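Local coordinates for fructuronate-tagaturonate epimerase UxaE from Cohnella laeviribosi in complex with 1 glycerol (Cohnella laeviribosi, PDB 6IL9), which catalyses the interconversion of D-tagaturonate and D-fructuronate in a zinc-bearing TIM-barrel fold, at residues Val74-Arg77 with Phe81-Pro84; Ser212-Lys217 with Ala235-Asp240; Leu386-His391 with Ala418-Glu423. One frame throughout, in Å; residues are numbered along the deposited sequence.

A TIM barrel is often enlarged by segments outside its eight strands, and the three contacts here, which share no helix or loop, illustrate how differently such segments are joined. Contact 1 is partly buried and ties the end of helix 69-78 to the loop before the first barrel strand, with one amide-to-hydroxyl bond. Contact 2, apolar and buried, presses two helices together although its centre lies about 35 Å from the centre of the chain. Contact 3 is partly buried and mainly polar, a single arginine tying helix 384-402 to a later loop. Contacts 2 and 3 lie on opposite sides of the chain's centre, their own centres about 57 Å apart.

Contact 1: Val74-Arg77 with Phe81-Pro84; sequences VLNR and FTVP
The amide of Asn76 meets the Thr82 hydroxyl in its own plane: OG1 lies only 3° out of it, and ND2 of Asn76 donates to OG1 of Thr82 over 3.0 Å. The ring of Phe81 carries CG2 of Thr82 on one face, 3.7 Å above the plane and displaced toward the rim, so this threonine serves an aromatic with its methyl and an amide with its oxygen. That oxygen sits between the backbone N and the carbonyl carbon of Thr82 (chi1 65°), where it can also bond to Phe79 O. At the other end of the amide, OD1 of Asn76 pairs with Arg72 one helical turn back, which helps fix the flip of the group. CG2 of Val83 slants across it, 3.7 Å from CB of Asn76. An alanine in place of Asn76 has neither the N-H for Thr82 nor the oxygen for Arg72, and would probably hold the turn less firmly. The side chain of Leu75 packs on Tyr144 and Phe147 of helix 135-149. What results is a side-chain tie across the C-terminal end of helix 69-78, at the start of the loop leading into 93-96, the first strand of the TIM barrel.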
ATOM      1  N   VAL A  74      23.535   0.278   6.957  1.00 23.36           N
ATOM      2  CA  VAL A  74      24.589   1.261   7.193  1.00 23.65           C
ATOM      3  C   VAL A  74      24.070   2.672   6.936  1.00 21.21           C
ATOM      4  O   VAL A  74      24.293   3.594   7.733  1.00 23.61           O
ATOM      5  CB  VAL A  74      25.816   0.941   6.324  1.00 21.61           C
ATOM      6  CG1 VAL A  74      26.900   1.976   6.554  1.00 25.32           C
ATOM      7  CG2 VAL A  74      26.305  -0.467   6.613  1.00 25.15           C
ATOM      8  N   LEU A  75      23.349   2.867   5.826  1.00 21.85           N
ATOM      9  CA  LEU A  75      22.789   4.189   5.560  1.00 22.32           C
ATOM     10  C   LEU A  75      21.803   4.594   6.653  1.00 21.78           C
ATOM     11  O   LEU A  75      21.757   5.763   7.054  1.00 22.58           O
ATOM     12  CB  LEU A  75      22.107   4.219   4.189  1.00 22.19           C
ATOM     13  CG  LEU A  75      22.967   4.140   2.927  1.00 23.26           C
ATOM     14  CD1 LEU A  75      22.108   4.455   1.703  1.00 23.80           C
ATOM     15  CD2 LEU A  75      24.146   5.086   2.997  1.00 27.05           C
ATOM     16  N   ASN A  76      21.013   3.635   7.149  1.00 22.76           N
ATOM     17  CA  ASN A  76      20.076   3.922   8.232  1.00 21.35           C
ATOM     18  C   ASN A  76      20.796   4.486   9.451  1.00 24.47           C
ATOM     19  O   ASN A  76      20.286   5.394  10.119  1.00 22.89           O
ATOM     20  CB  ASN A  76      19.322   2.654   8.635  1.00 20.87           C
ATOM     21  CG  ASN A  76      18.165   2.304   7.702  1.00 21.31           C
ATOM     22  OD1 ASN A  76      17.605   1.217   7.819  1.00 23.46           O
ATOM     23  ND2 ASN A  76      17.803   3.206   6.791  1.00 19.68           N
ATOM     24  N   ARG A  77      21.981   3.949   9.764  1.00 22.83           N
ATOM     25  CA  ARG A  77      22.696   4.393  10.956  1.00 24.91           C
ATOM     26  C   ARG A  77      23.212   5.819  10.811  1.00 27.78           C
ATOM     27  O   ARG A  77      23.206   6.586  11.782  1.00 32.39           O
ATOM     28  CB  ARG A  77      23.848   3.438  11.267  1.00 28.90           C
ATOM     29  CG  ARG A  77      24.764   3.938  12.393  1.00 36.92           C
ATOM     30  CD  ARG A  77      25.682   2.842  12.928  1.00 42.66           C
ATOM     31  NE  ARG A  77      26.434   2.168  11.870  1.00 39.79           N
ATOM     32  CZ  ARG A  77      26.089   1.000  11.332  1.00 38.76           C
ATOM     33  NH1 ARG A  77      26.834   0.461  10.368  1.00 34.69           N
ATOM     34  NH2 ARG A  77      24.996   0.374  11.753  1.00 33.77           N
ATOM     35  N   PHE A  81      16.988  10.116   8.100  1.00 21.39           N
ATOM     36  CA  PHE A  81      15.838  10.303   7.216  1.00 20.16           C
ATOM     37  C   PHE A  81      15.572   9.086   6.331  1.00 20.64           C
ATOM     38  O   PHE A  81      14.488   9.003   5.741  1.00 19.04           O
ATOM     39  CB  PHE A  81      16.007  11.560   6.350  1.00 23.70           C
ATOM     40  CG  PHE A  81      16.989  11.403   5.218  1.00 21.24           C
ATOM     41  CD1 PHE A  81      16.559  11.016   3.950  1.00 21.32           C
ATOM     42  CD2 PHE A  81      18.336  11.658   5.415  1.00 22.09           C
ATOM     43  CE1 PHE A  81      17.455  10.874   2.908  1.00 23.06           C
ATOM     44  CE2 PHE A  81      19.246  11.511   4.376  1.00 24.33           C
ATOM     45  CZ  PHE A  81      18.808  11.123   3.119  1.00 25.02           C
ATOM     46  N   THR A  82      16.510   8.140   6.237  1.00 19.39           N
ATOM     47  CA  THR A  82      16.294   6.903   5.487  1.00 19.29           C
ATOM     48  C   THR A  82      15.613   5.813   6.306  1.00 18.45           C
ATOM     49  O   THR A  82      15.385   4.717   5.779  1.00 20.53           O
ATOM     50  CB  THR A  82      17.622   6.355   4.930  1.00 18.69           C
ATOM     51  OG1 THR A  82      18.488   5.981   6.013  1.00 21.45           O
ATOM     52  CG2 THR A  82      18.308   7.399   4.064  1.00 19.78           C
ATOM     53  N   VAL A  83      15.285   6.082   7.563  1.00 21.51           N
ATOM     54  CA  VAL A  83      14.627   5.126   8.454  1.00 18.20           C
ATOM     55  C   VAL A  83      13.136   5.436   8.465  1.00 17.69           C
ATOM     56  O   VAL A  83      12.771   6.607   8.633  1.00 19.33           O
ATOM     57  CB  VAL A  83      15.197   5.217   9.881  1.00 20.28           C
ATOM     58  CG1 VAL A  83      14.473   4.251  10.813  1.00 19.62           C
ATOM     59  CG2 VAL A  83      16.705   4.974   9.862  1.00 20.06           C
ATOM     60  N   PRO A  84      12.255   4.451   8.300  1.00 17.78           N
ATOM     61  CA  PRO A  84      10.814   4.745   8.321  1.00 17.86           C
ATOM     62  C   PRO A  84      10.402   5.370   9.645  1.00 20.28           C
ATOM     63  O   PRO A  84      10.966   5.060  10.696  1.00 19.01           O
ATOM     64  CB  PRO A  84      10.159   3.372   8.134  1.00 17.85           C
ATOM     65  CG  PRO A  84      11.239   2.480   7.583  1.00 24.59           C
ATOM     66  CD  PRO A  84      12.528   3.012   8.134  1.00 19.23           C
TER

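Contact 2: Ser212-Lys217 with Ala235-Asp240; sequences SHYEAK and ATLMRD
Tyr214 and Leu237 mark the closest approach of two helical segments, their CA atoms 7.8 Å apart, and no hydrogen bond passes between 212-217 and 235-240. Each segment satisfies its backbone along its own helix, as in the bond from Asp240 N to Thr236 O, and what passes between the two segments is van der Waals contact, mostly apolar. Leu237 does most of the work. With CG anti to the backbone N (chi1 -179°), its branched end reaches out from helix 234-259 and divides over the partner. CD2 of Leu237 comes down on the backbone, 3.7 Å from O of Tyr214 and 4.0 Å from CA of Glu215. The second branch, CD1 of Leu237, turns to the root of the tyrosine, lying 4.4 Å from CB of Tyr214. Glu215 adds its aliphatic part, its CG standing 4.2 Å from CD2 of Leu237, while its carboxylate is directed to Tyr203 OH of helix 196-204. On one face of the Tyr214 ring, offset toward the rim, lies CD2 of His213, 3.8 Å above the plane. The Tyr214 side chain also packs on Val241 and Ile248 of helix 234-259 and on Leu286 of helix 281-293, a residue that Leu237 also touches. The hairpin of strands 221-225 and 228-232 lies between the two helices in sequence. All of this falls between strands 178-182 and 267-271, the fourth and fifth of the barrel, and so is an elaborated crossover of the TIM-barrel fold.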
ATOM      1  N   SER A 212     -25.469  -7.452  28.776  1.00 28.35           N
ATOM      2  CA  SER A 212     -25.704  -6.301  29.639  1.00 30.45           C
ATOM      3  C   SER A 212     -24.789  -5.136  29.271  1.00 33.84           C
ATOM      4  O   SER A 212     -25.230  -3.980  29.242  1.00 33.18           O
ATOM      5  CB  SER A 212     -25.514  -6.701  31.101  1.00 35.02           C
ATOM      6  OG  SER A 212     -25.146  -5.592  31.898  1.00 40.92           O
ATOM      7  N   HIS A 213     -23.516  -5.421  28.982  1.00 26.38           N
ATOM      8  CA  HIS A 213     -22.581  -4.358  28.619  1.00 28.33           C
ATOM      9  C   HIS A 213     -23.065  -3.604  27.387  1.00 27.16           C
ATOM     10  O   HIS A 213     -23.085  -2.367  27.370  1.00 31.79           O
ATOM     11  CB  HIS A 213     -21.185  -4.937  28.378  1.00 29.24           C
ATOM     12  CG  HIS A 213     -20.254  -4.005  27.655  1.00 27.24           C
ATOM     13  ND1 HIS A 213     -19.584  -2.979  28.290  1.00 31.19           N
ATOM     14  CD2 HIS A 213     -19.879  -3.948  26.352  1.00 27.00           C
ATOM     15  CE1 HIS A 213     -18.839  -2.331  27.411  1.00 33.98           C
ATOM     16  NE2 HIS A 213     -19.002  -2.895  26.228  1.00 28.41           N
ATOM     17  N   TYR A 214     -23.460  -4.332  26.344  1.00 27.05           N
ATOM     18  CA  TYR A 214     -23.866  -3.666  25.112  1.00 24.55           C
ATOM     19  C   TYR A 214     -25.208  -2.972  25.279  1.00 32.54           C
ATOM     20  O   TYR A 214     -25.393  -1.847  24.802  1.00 31.66           O
ATOM     21  CB  TYR A 214     -23.904  -4.662  23.955  1.00 26.43           C
ATOM     22  CG  TYR A 214     -22.534  -4.867  23.362  1.00 26.51           C
ATOM     23  CD1 TYR A 214     -22.000  -3.939  22.482  1.00 26.92           C
ATOM     24  CD2 TYR A 214     -21.758  -5.963  23.710  1.00 24.58           C
ATOM     25  CE1 TYR A 214     -20.747  -4.102  21.947  1.00 26.38           C
ATOM     26  CE2 TYR A 214     -20.487  -6.134  23.176  1.00 25.77           C
ATOM     27  CZ  TYR A 214     -19.992  -5.197  22.293  1.00 28.12           C
ATOM     28  OH  TYR A 214     -18.734  -5.338  21.735  1.00 28.79           O
ATOM     29  N   GLU A 215     -26.153  -3.610  25.971  1.00 29.33           N
ATOM     30  CA  GLU A 215     -27.471  -3.000  26.097  1.00 30.43           C
ATOM     31  C   GLU A 215     -27.419  -1.747  26.964  1.00 29.27           C
ATOM     32  O   GLU A 215     -28.037  -0.728  26.624  1.00 33.24           O
ATOM     33  CB  GLU A 215     -28.467  -4.028  26.633  1.00 28.28           C
ATOM     34  CG  GLU A 215     -28.809  -5.066  25.585  1.00 28.07           C
ATOM     35  CD  GLU A 215     -29.433  -6.307  26.165  1.00 34.02           C
ATOM     36  OE1 GLU A 215     -29.368  -7.369  25.508  1.00 31.86           O
ATOM     37  OE2 GLU A 215     -29.989  -6.215  27.275  1.00 36.61           O
ATOM     38  N   ALA A 216     -26.654  -1.781  28.060  1.00 31.06           N
ATOM     39  CA  ALA A 216     -26.556  -0.609  28.928  1.00 29.16           C
ATOM     40  C   ALA A 216     -25.896   0.572  28.225  1.00 34.53           C
ATOM     41  O   ALA A 216     -26.140   1.729  28.588  1.00 34.00           O
ATOM     42  CB  ALA A 216     -25.781  -0.952  30.197  1.00 30.96           C
ATOM     43  N   LYS A 217     -25.064   0.306  27.225  1.00 29.85           N
ATOM     44  CA  LYS A 217     -24.333   1.367  26.548  1.00 32.30           C
ATOM     45  C   LYS A 217     -25.038   1.882  25.295  1.00 32.03           C
ATOM     46  O   LYS A 217     -24.926   3.074  24.987  1.00 37.81           O
ATOM     47  CB  LYS A 217     -22.924   0.873  26.191  1.00 31.64           C
ATOM     48  CG  LYS A 217     -22.039   1.895  25.513  1.00 31.47           C
ATOM     49  CD  LYS A 217     -20.635   1.354  25.310  1.00 31.22           C
ATOM     50  CE  LYS A 217     -19.709   2.392  24.686  1.00 33.29           C
ATOM     51  NZ  LYS A 217     -18.328   1.842  24.532  1.00 31.25           N
ATOM     52  N   ALA A 235     -32.829  -4.635  17.439  1.00 33.68           N
ATOM     53  CA  ALA A 235     -32.516  -5.426  16.253  1.00 35.35           C
ATOM     54  C   ALA A 235     -31.172  -5.029  15.647  1.00 34.98           C
ATOM     55  O   ALA A 235     -30.383  -5.897  15.256  1.00 34.79           O
ATOM     56  CB  ALA A 235     -33.631  -5.288  15.220  1.00 40.90           C
ATOM     57  N   THR A 236     -30.900  -3.726  15.540  1.00 37.87           N
ATOM     58  CA  THR A 236     -29.619  -3.300  14.982  1.00 35.47           C
ATOM     59  C   THR A 236     -28.468  -3.613  15.937  1.00 32.46           C
ATOM     60  O   THR A 236     -27.413  -4.095  15.506  1.00 34.01           O
ATOM     61  CB  THR A 236     -29.658  -1.808  14.643  1.00 35.97           C
ATOM     62  OG1 THR A 236     -30.016  -1.060  15.811  1.00 41.11           O
ATOM     63  CG2 THR A 236     -30.678  -1.543  13.551  1.00 34.31           C
ATOM     64  N   LEU A 237     -28.666  -3.370  17.236  1.00 31.63           N
ATOM     65  CA  LEU A 237     -27.629  -3.661  18.227  1.00 30.04           C
ATOM     66  C   LEU A 237     -27.256  -5.140  18.226  1.00 31.00           C
ATOM     67  O   LEU A 237     -26.069  -5.489  18.196  1.00 29.82           O
ATOM     68  CB  LEU A 237     -28.091  -3.224  19.618  1.00 30.74           C
ATOM     69  CG  LEU A 237     -27.098  -3.436  20.772  1.00 29.23           C
ATOM     70  CD1 LEU A 237     -25.769  -2.768  20.461  1.00 26.70           C
ATOM     71  CD2 LEU A 237     -27.631  -2.945  22.109  1.00 26.19           C
ATOM     72  N   MET A 238     -28.256  -6.029  18.247  1.00 30.82           N
ATOM     73  CA  MET A 238     -27.969  -7.462  18.284  1.00 28.43           C
ATOM     74  C   MET A 238     -27.197  -7.911  17.055  1.00 29.74           C
ATOM     75  O   MET A 238     -26.251  -8.704  17.158  1.00 24.98           O
ATOM     76  CB  MET A 238     -29.269  -8.262  18.391  1.00 30.32           C
ATOM     77  CG  MET A 238     -29.948  -8.113  19.701  1.00 27.87           C
ATOM     78  SD  MET A 238     -31.290  -9.313  19.998  1.00 27.34           S
ATOM     79  CE  MET A 238     -31.842  -8.529  21.478  1.00 18.25           C
ATOM     80  N   ARG A 239     -27.608  -7.451  15.873  1.00 24.06           N
ATOM     81  CA  ARG A 239     -26.869  -7.834  14.684  1.00 29.83           C
ATOM     82  C   ARG A 239     -25.441  -7.303  14.746  1.00 25.81           C
ATOM     83  O   ARG A 239     -24.490  -8.035  14.455  1.00 25.92           O
ATOM     84  CB  ARG A 239     -27.592  -7.340  13.434  1.00 29.85           C
ATOM     85  CG  ARG A 239     -27.086  -7.984  12.169  1.00 31.40           C
ATOM     86  CD  ARG A 239     -27.772  -7.403  10.939  1.00 34.76           C
ATOM     87  NE  ARG A 239     -29.199  -7.723  10.892  1.00 39.79           N
ATOM     88  CZ  ARG A 239     -29.696  -8.861  10.418  1.00 38.16           C
ATOM     89  NH1 ARG A 239     -28.885  -9.804   9.959  1.00 38.16           N
ATOM     90  NH2 ARG A 239     -31.009  -9.056  10.406  1.00 39.66           N
ATOM     91  N   ASP A 240     -25.270  -6.039  15.143  1.00 31.01           N
ATOM     92  CA  ASP A 240     -23.931  -5.455  15.232  1.00 26.54           C
ATOM     93  C   ASP A 240     -23.030  -6.250  16.173  1.00 28.27           C
ATOM     94  O   ASP A 240     -21.862  -6.502  15.856  1.00 25.16           O
ATOM     95  CB  ASP A 240     -24.010  -4.004  15.702  1.00 28.02           C
ATOM     96  CG  ASP A 240     -24.336  -3.037  14.580  1.00 29.96           C
ATOM     97  OD1 ASP A 240     -24.205  -3.422  13.399  1.00 32.13           O
ATOM     98  OD2 ASP A 240     -24.713  -1.890  14.896  1.00 30.06           O
TER

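Contact 3: Leu386-His391 with Ala418-Glu423; sequences LYRRMH and ADVSDE
Arg388 on a helical segment faces the loop segment 418-423, nearest at Asp422, and even the CA atoms of Arg388 and Asp422, the nearest pair, stay 8.8 Å apart, so a long side chain has to span the gap. Arg388 does so with its chain extended from CG to NE, CG lying anti to the carbonyl carbon (chi1 -65°). Its guanidinium presents an edge to the loop. NE and NH2 both take the same carboxylate oxygen, side-on: NH2 of Arg388 lies 2.7 Å from OD1 of Asp422 in a salt bridge, and NE of Arg388 is 3.0 Å from that atom. NE comes nearly along the C-O axis, whereas NH2 arrives from the anti side, somewhat out of the carboxylate plane, with the guanidinium and carboxylate planes 40° apart. NH2 of Arg388 makes a second, straighter bond (165°) to the backbone, 2.9 Å from O of Val420, and NH1 reaches Leu417 O as well. The arginine thus holds both a charge and the loop's carbonyls, so its guanidinium is held in position by several bonds at once. Val420 itself packs on Leu425 and Tyr428, the latter also meeting the ring of His391. The loop thereby lies against helix 384-402, whose other side chains pack on helices 369-382, 432-440 and 458-467.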
ATOM      1  N   LEU A 386       6.994  -7.881 -25.990  1.00 22.12           N
ATOM      2  CA  LEU A 386       6.898  -8.398 -24.630  1.00 19.69           C
ATOM      3  C   LEU A 386       5.491  -8.211 -24.079  1.00 19.29           C
ATOM      4  O   LEU A 386       4.949  -9.116 -23.435  1.00 20.02           O
ATOM      5  CB  LEU A 386       7.925  -7.712 -23.720  1.00 18.72           C
ATOM      6  CG  LEU A 386       7.890  -8.116 -22.243  1.00 19.26           C
ATOM      7  CD1 LEU A 386       8.125  -9.614 -22.075  1.00 20.89           C
ATOM      8  CD2 LEU A 386       8.913  -7.315 -21.422  1.00 17.04           C
ATOM      9  N   TYR A 387       4.883  -7.050 -24.333  1.00 18.13           N
ATOM     10  CA  TYR A 387       3.518  -6.830 -23.859  1.00 17.81           C
ATOM     11  C   TYR A 387       2.575  -7.913 -24.389  1.00 21.23           C
ATOM     12  O   TYR A 387       1.775  -8.482 -23.631  1.00 19.38           O
ATOM     13  CB  TYR A 387       2.999  -5.437 -24.245  1.00 19.48           C
ATOM     14  CG  TYR A 387       1.584  -5.319 -23.739  1.00 18.80           C
ATOM     15  CD1 TYR A 387       1.334  -4.933 -22.424  1.00 19.73           C
ATOM     16  CD2 TYR A 387       0.502  -5.698 -24.535  1.00 19.88           C
ATOM     17  CE1 TYR A 387       0.043  -4.890 -21.928  1.00 18.64           C
ATOM     18  CE2 TYR A 387      -0.793  -5.670 -24.040  1.00 19.30           C
ATOM     19  CZ  TYR A 387      -1.013  -5.260 -22.736  1.00 18.60           C
ATOM     20  OH  TYR A 387      -2.301  -5.239 -22.259  1.00 19.57           O
ATOM     21  N   ARG A 388       2.639  -8.195 -25.692  1.00 20.39           N
ATOM     22  CA  ARG A 388       1.750  -9.204 -26.277  1.00 21.72           C
ATOM     23  C   ARG A 388       1.919 -10.554 -25.596  1.00 20.94           C
ATOM     24  O   ARG A 388       0.931 -11.234 -25.286  1.00 22.01           O
ATOM     25  CB  ARG A 388       2.007  -9.350 -27.778  1.00 21.39           C
ATOM     26  CG  ARG A 388       1.673  -8.134 -28.600  1.00 20.94           C
ATOM     27  CD  ARG A 388       1.865  -8.403 -30.111  1.00 27.36           C
ATOM     28  NE  ARG A 388       1.589  -7.189 -30.868  1.00 24.19           N
ATOM     29  CZ  ARG A 388       0.384  -6.832 -31.303  1.00 23.85           C
ATOM     30  NH1 ARG A 388      -0.675  -7.609 -31.087  1.00 26.46           N
ATOM     31  NH2 ARG A 388       0.241  -5.691 -31.947  1.00 25.13           N
ATOM     32  N   ARG A 389       3.164 -10.965 -25.355  1.00 20.81           N
ATOM     33  CA  ARG A 389       3.390 -12.240 -24.688  1.00 18.78           C
ATOM     34  C   ARG A 389       2.828 -12.238 -23.271  1.00 21.89           C
ATOM     35  O   ARG A 389       2.235 -13.233 -22.830  1.00 21.23           O
ATOM     36  CB  ARG A 389       4.883 -12.561 -24.687  1.00 22.25           C
ATOM     37  CG  ARG A 389       5.422 -12.869 -26.085  1.00 25.99           C
ATOM     38  CD  ARG A 389       6.914 -13.105 -26.053  1.00 28.14           C
ATOM     39  NE  ARG A 389       7.254 -14.077 -25.024  1.00 29.85           N
ATOM     40  CZ  ARG A 389       8.143 -13.871 -24.059  1.00 27.51           C
ATOM     41  NH1 ARG A 389       8.800 -12.718 -23.992  1.00 29.32           N
ATOM     42  NH2 ARG A 389       8.377 -14.822 -23.167  1.00 27.18           N
ATOM     43  N   MET A 390       3.013 -11.133 -22.536  1.00 22.19           N
ATOM     44  CA  MET A 390       2.497 -11.046 -21.167  1.00 17.93           C
ATOM     45  C   MET A 390       0.969 -11.012 -21.150  1.00 18.83           C
ATOM     46  O   MET A 390       0.337 -11.664 -20.311  1.00 19.11           O
ATOM     47  CB  MET A 390       3.072  -9.806 -20.465  1.00 19.35           C
ATOM     48  CG  MET A 390       4.595  -9.848 -20.250  1.00 18.98           C
ATOM     49  SD  MET A 390       5.332  -8.403 -19.388  1.00 15.04           S
ATOM     50  CE  MET A 390       4.629  -8.584 -17.746  1.00 22.93           C
ATOM     51  N   HIS A 391       0.365 -10.249 -22.062  1.00 18.84           N
ATOM     52  CA  HIS A 391      -1.091 -10.134 -22.112  1.00 18.43           C
ATOM     53  C   HIS A 391      -1.722 -11.484 -22.438  1.00 22.03           C
ATOM     54  O   HIS A 391      -2.678 -11.915 -21.781  1.00 20.16           O
ATOM     55  CB  HIS A 391      -1.453  -9.054 -23.142  1.00 18.22           C
ATOM     56  CG  HIS A 391      -2.924  -8.851 -23.383  1.00 20.83           C
ATOM     57  ND1 HIS A 391      -3.531  -7.620 -23.229  1.00 19.38           N
ATOM     58  CD2 HIS A 391      -3.888  -9.690 -23.840  1.00 21.29           C
ATOM     59  CE1 HIS A 391      -4.807  -7.714 -23.557  1.00 18.15           C
ATOM     60  NE2 HIS A 391      -5.052  -8.961 -23.925  1.00 20.68           N
ATOM     61  N   ALA A 418      -4.603 -10.064 -31.799  1.00 28.52           N
ATOM     62  CA  ALA A 418      -4.462 -10.071 -33.251  1.00 30.69           C
ATOM     63  C   ALA A 418      -5.240  -8.954 -33.936  1.00 30.47           C
ATOM     64  O   ALA A 418      -5.002  -8.698 -35.123  1.00 33.43           O
ATOM     65  CB  ALA A 418      -4.898 -11.430 -33.801  1.00 31.48           C
ATOM     66  N   ASP A 419      -6.144  -8.277 -33.226  1.00 29.75           N
ATOM     67  CA  ASP A 419      -6.936  -7.189 -33.784  1.00 28.05           C
ATOM     68  C   ASP A 419      -6.405  -5.806 -33.430  1.00 28.82           C
ATOM     69  O   ASP A 419      -7.022  -4.809 -33.809  1.00 28.01           O
ATOM     70  CB  ASP A 419      -8.392  -7.300 -33.314  1.00 31.36           C
ATOM     71  CG  ASP A 419      -9.114  -8.497 -33.914  1.00 36.40           C
ATOM     72  OD1 ASP A 419      -8.664  -9.019 -34.960  1.00 38.15           O
ATOM     73  OD2 ASP A 419     -10.137  -8.918 -33.331  1.00 36.60           O
ATOM     74  N   VAL A 420      -5.293  -5.711 -32.703  1.00 24.66           N
ATOM     75  CA  VAL A 420      -4.771  -4.428 -32.256  1.00 25.78           C
ATOM     76  C   VAL A 420      -3.328  -4.303 -32.725  1.00 26.62           C
ATOM     77  O   VAL A 420      -2.566  -5.272 -32.675  1.00 24.91           O
ATOM     78  CB  VAL A 420      -4.883  -4.270 -30.722  1.00 25.67           C
ATOM     79  CG1 VAL A 420      -6.326  -4.443 -30.293  1.00 22.47           C
ATOM     80  CG2 VAL A 420      -4.044  -5.295 -30.023  1.00 28.66           C
ATOM     81  N   SER A 421      -2.968  -3.118 -33.208  1.00 25.87           N
ATOM     82  CA  SER A 421      -1.616  -2.878 -33.690  1.00 27.25           C
ATOM     83  C   SER A 421      -0.688  -2.579 -32.521  1.00 28.49           C
ATOM     84  O   SER A 421      -1.126  -2.299 -31.406  1.00 24.49           O
ATOM     85  CB  SER A 421      -1.588  -1.718 -34.678  1.00 28.14           C
ATOM     86  OG  SER A 421      -1.844  -0.489 -34.017  1.00 31.38           O
ATOM     87  N   ASP A 422       0.618  -2.630 -32.789  1.00 27.05           N
ATOM     88  CA  ASP A 422       1.580  -2.280 -31.748  1.00 27.74           C
ATOM     89  C   ASP A 422       1.314  -0.883 -31.204  1.00 26.44           C
ATOM     90  O   ASP A 422       1.375  -0.656 -29.987  1.00 26.96           O
ATOM     91  CB  ASP A 422       3.005  -2.379 -32.292  1.00 29.10           C
ATOM     92  CG  ASP A 422       3.497  -3.811 -32.399  1.00 32.72           C
ATOM     93  OD1 ASP A 422       2.745  -4.743 -32.046  1.00 32.71           O
ATOM     94  OD2 ASP A 422       4.661  -4.009 -32.835  1.00 36.06           O
ATOM     95  N   GLU A 423       1.002   0.064 -32.091  1.00 25.80           N
ATOM     96  CA  GLU A 423       0.764   1.435 -31.661  1.00 27.90           C
ATOM     97  C   GLU A 423      -0.448   1.535 -30.748  1.00 26.35           C
ATOM     98  O   GLU A 423      -0.539   2.467 -29.943  1.00 25.87           O
ATOM     99  CB  GLU A 423       0.581   2.344 -32.875  1.00 33.21           C
ATOM    100  CG  GLU A 423       1.628   2.148 -33.962  1.00 40.61           C
ATOM    101  CD  GLU A 423       1.180   1.173 -35.041  1.00 43.88           C
ATOM    102  OE1 GLU A 423       0.403   1.587 -35.935  1.00 52.64           O
ATOM    103  OE2 GLU A 423       1.607  -0.004 -34.994  1.00 37.98           O
TER